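Local coordinates for fimbria adhesin protein (Klebsiella pneumoniae, PDB 3U4K) that probably mediates attachment of the bacterium to human collagen V through the receptor-binding domain of a pilus adhesin, at residues R106-G111 / T134-I139. Numbering follows the deposited sequence.
Sequences RFSRKG and TFTLDI
Arg106 and Asp138 lie side by side on one face of an antiparallel strand pair, their side chains pointing the same way. The Arg106 chain runs out with CG anti to the backbone N (chi1 -165°) and bends at chi3; its NH2 donates a nearly straight hydrogen bond of 2.7 Å to Asp138 OD2, part of a salt bridge. The carboxylate oxygen sits in the guanidinium plane, whereas the nitrogen approaches OD2 from the anti side, somewhat out of the carboxylate plane; the two planes stand 64° apart. Asp138 OD1 has its own partner, Thr56 on the neighbouring strand 53-61, so both carboxylate oxygens are engaged.

Farther along this face, Ser108 OG lies against Thr136 CB and makes a weak hydrogen bond to Thr136 O. Lys110 O is gripped twice, by Thr134 N at 2.8 Å and by Thr134 OG1 at 3.2 Å, the hydroxyl coming in well off the carbonyl direction.

On the other face, Leu137 lies alongside Phe107, laying CD1 3.5 Å from CE2 of that ring, while the Phe135 and Phe107 side chains cross obliquely, with Phe135 CZ 3.8 Å from Phe107 CB. Ser108 O lies over one face of the Phe135 ring, toward its rim. Beside them Arg109 has its guanidinium held by Ser133 and Ala131.

This largely apolar side faces strand 154-160 of the second sheet, where Thr157 touches both phenylalanines, as in a beta sandwich, here the adhesin's jelly-roll receptor-binding domain.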
loop_
_atom_site.group_PDB
_atom_site.type_symbol
_atom_site.label_atom_id
_atom_site.label_comp_id
_atom_site.label_asym_id
_atom_site.label_seq_id
_atom_site.Cartn_x
_atom_site.Cartn_y
_atom_site.Cartn_z
ATOM N N ARG A 106 -6.213 3.306 1.601
ATOM C CA ARG A 106 -5.246 4.274 1.097
ATOM C C ARG A 106 -3.831 3.901 1.547
ATOM O O ARG A 106 -3.567 3.728 2.740
ATOM C CB ARG A 106 -5.614 5.692 1.538
ATOM C CG ARG A 106 -4.899 6.800 0.772
ATOM C CD ARG A 106 -5.325 8.179 1.252
ATOM N NE ARG A 106 -5.220 8.292 2.708
ATOM C CZ ARG A 106 -5.848 9.200 3.451
ATOM N NH1 ARG A 106 -6.643 10.105 2.889
ATOM N NH2 ARG A 106 -5.681 9.200 4.767
ATOM N N PHE A 107 -2.935 3.769 0.575
ATOM C CA PHE A 107 -1.544 3.409 0.835
ATOM C C PHE A 107 -0.663 4.622 0.602
ATOM O O PHE A 107 -0.756 5.276 -0.441
ATOM C CB PHE A 107 -1.094 2.273 -0.085
ATOM C CG PHE A 107 -2.080 1.144 -0.190
ATOM C CD1 PHE A 107 -3.156 1.221 -1.074
ATOM C CD2 PHE A 107 -1.927 -0.003 0.581
ATOM C CE1 PHE A 107 -4.064 0.179 -1.178
ATOM C CE2 PHE A 107 -2.831 -1.051 0.478
ATOM C CZ PHE A 107 -3.901 -0.958 -0.401
ATOM N N SER A 108 0.187 4.922 1.578
ATOM C CA SER A 108 1.074 6.074 1.493
ATOM C C SER A 108 2.477 5.736 1.985
ATOM O O SER A 108 2.671 4.806 2.770
ATOM C CB SER A 108 0.502 7.252 2.286
ATOM O OG SER A 108 0.478 6.961 3.674
ATOM N N ARG A 109 3.450 6.504 1.508
ATOM C CA ARG A 109 4.829 6.378 1.949
ATOM C C ARG A 109 5.327 7.758 2.340
ATOM O O ARG A 109 5.069 8.734 1.638
ATOM C CB ARG A 109 5.691 5.792 0.831
ATOM C CG ARG A 109 7.063 5.316 1.275
ATOM C CD ARG A 109 7.904 4.910 0.079
ATOM N NE ARG A 109 9.333 4.971 0.375
ATOM C CZ ARG A 109 10.297 4.824 -0.530
ATOM N NH1 ARG A 109 9.999 4.607 -1.805
ATOM N NH2 ARG A 109 11.569 4.897 -0.157
ATOM N N LYS A 110 6.023 7.837 3.468
ATOM C CA LYS A 110 6.541 9.111 3.955
ATOM C C LYS A 110 7.996 8.987 4.400
ATOM O O LYS A 110 8.359 8.065 5.126
ATOM C CB LYS A 110 5.668 9.653 5.091
ATOM C CG LYS A 110 5.806 11.150 5.314
ATOM C CD LYS A 110 4.629 11.710 6.099
ATOM C CE LYS A 110 4.719 13.225 6.245
ATOM N NZ LYS A 110 5.835 13.645 7.142
ATOM N N GLY A 111 8.820 9.930 3.954
ATOM C CA GLY A 111 10.246 9.944 4.262
ATOM C C GLY A 111 10.956 10.885 3.315
ATOM O O GLY A 111 10.458 11.977 3.033
ATOM N N THR A 134 8.542 5.501 6.189
ATOM C CA THR A 134 7.393 4.843 6.793
ATOM C C THR A 134 6.419 4.460 5.693
ATOM O O THR A 134 6.217 5.224 4.749
ATOM C CB THR A 134 6.653 5.758 7.795
ATOM O OG1 THR A 134 6.116 6.902 7.111
ATOM C CG2 THR A 134 7.580 6.209 8.922
ATOM N N PHE A 135 5.824 3.278 5.808
ATOM C CA PHE A 135 4.705 2.904 4.947
ATOM C C PHE A 135 3.435 2.877 5.784
ATOM O O PHE A 135 3.418 2.292 6.868
ATOM C CB PHE A 135 4.943 1.551 4.269
ATOM C CG PHE A 135 3.977 1.253 3.154
ATOM C CD1 PHE A 135 4.256 1.650 1.850
ATOM C CD2 PHE A 135 2.781 0.582 3.405
ATOM C CE1 PHE A 135 3.364 1.384 0.820
ATOM C CE2 PHE A 135 1.886 0.313 2.379
ATOM C CZ PHE A 135 2.179 0.714 1.085
ATOM N N THR A 136 2.377 3.512 5.283
ATOM C CA THR A 136 1.133 3.654 6.047
ATOM C C THR A 136 -0.113 3.197 5.284
ATOM O O THR A 136 -0.416 3.698 4.198
ATOM C CB THR A 136 0.948 5.101 6.561
ATOM O OG1 THR A 136 2.038 5.440 7.427
ATOM C CG2 THR A 136 -0.355 5.254 7.332
ATOM N N LEU A 137 -0.820 2.234 5.874
ATOM C CA LEU A 137 -2.110 1.771 5.373
ATOM C C LEU A 137 -3.249 2.436 6.146
ATOM O O LEU A 137 -3.255 2.450 7.381
ATOM C CB LEU A 137 -2.207 0.245 5.472
ATOM C CG LEU A 137 -3.532 -0.443 5.122
ATOM C CD1 LEU A 137 -3.922 -0.221 3.667
ATOM C CD2 LEU A 137 -3.474 -1.931 5.431
ATOM N N ASP A 138 -4.201 2.996 5.408
ATOM C CA ASP A 138 -5.370 3.637 6.001
ATOM C C ASP A 138 -6.646 2.906 5.621
ATOM O O ASP A 138 -6.897 2.654 4.439
ATOM C CB ASP A 138 -5.474 5.099 5.559
ATOM C CG ASP A 138 -4.539 6.019 6.326
ATOM O OD1 ASP A 138 -4.021 5.610 7.389
ATOM O OD2 ASP A 138 -4.330 7.162 5.866
ATOM N N ILE A 139 -7.441 2.559 6.630
ATOM C CA ILE A 139 -8.776 2.010 6.405
ATOM C C ILE A 139 -9.810 3.126 6.569
ATOM O O ILE A 139 -9.950 3.707 7.650
ATOM C CB ILE A 139 -9.075 0.817 7.335
ATOM C CG1 ILE A 139 -8.050 -0.299 7.109
ATOM C CG2 ILE A 139 -10.483 0.293 7.089
ATOM C CD1 ILE A 139 -8.036 -1.359 8.191
#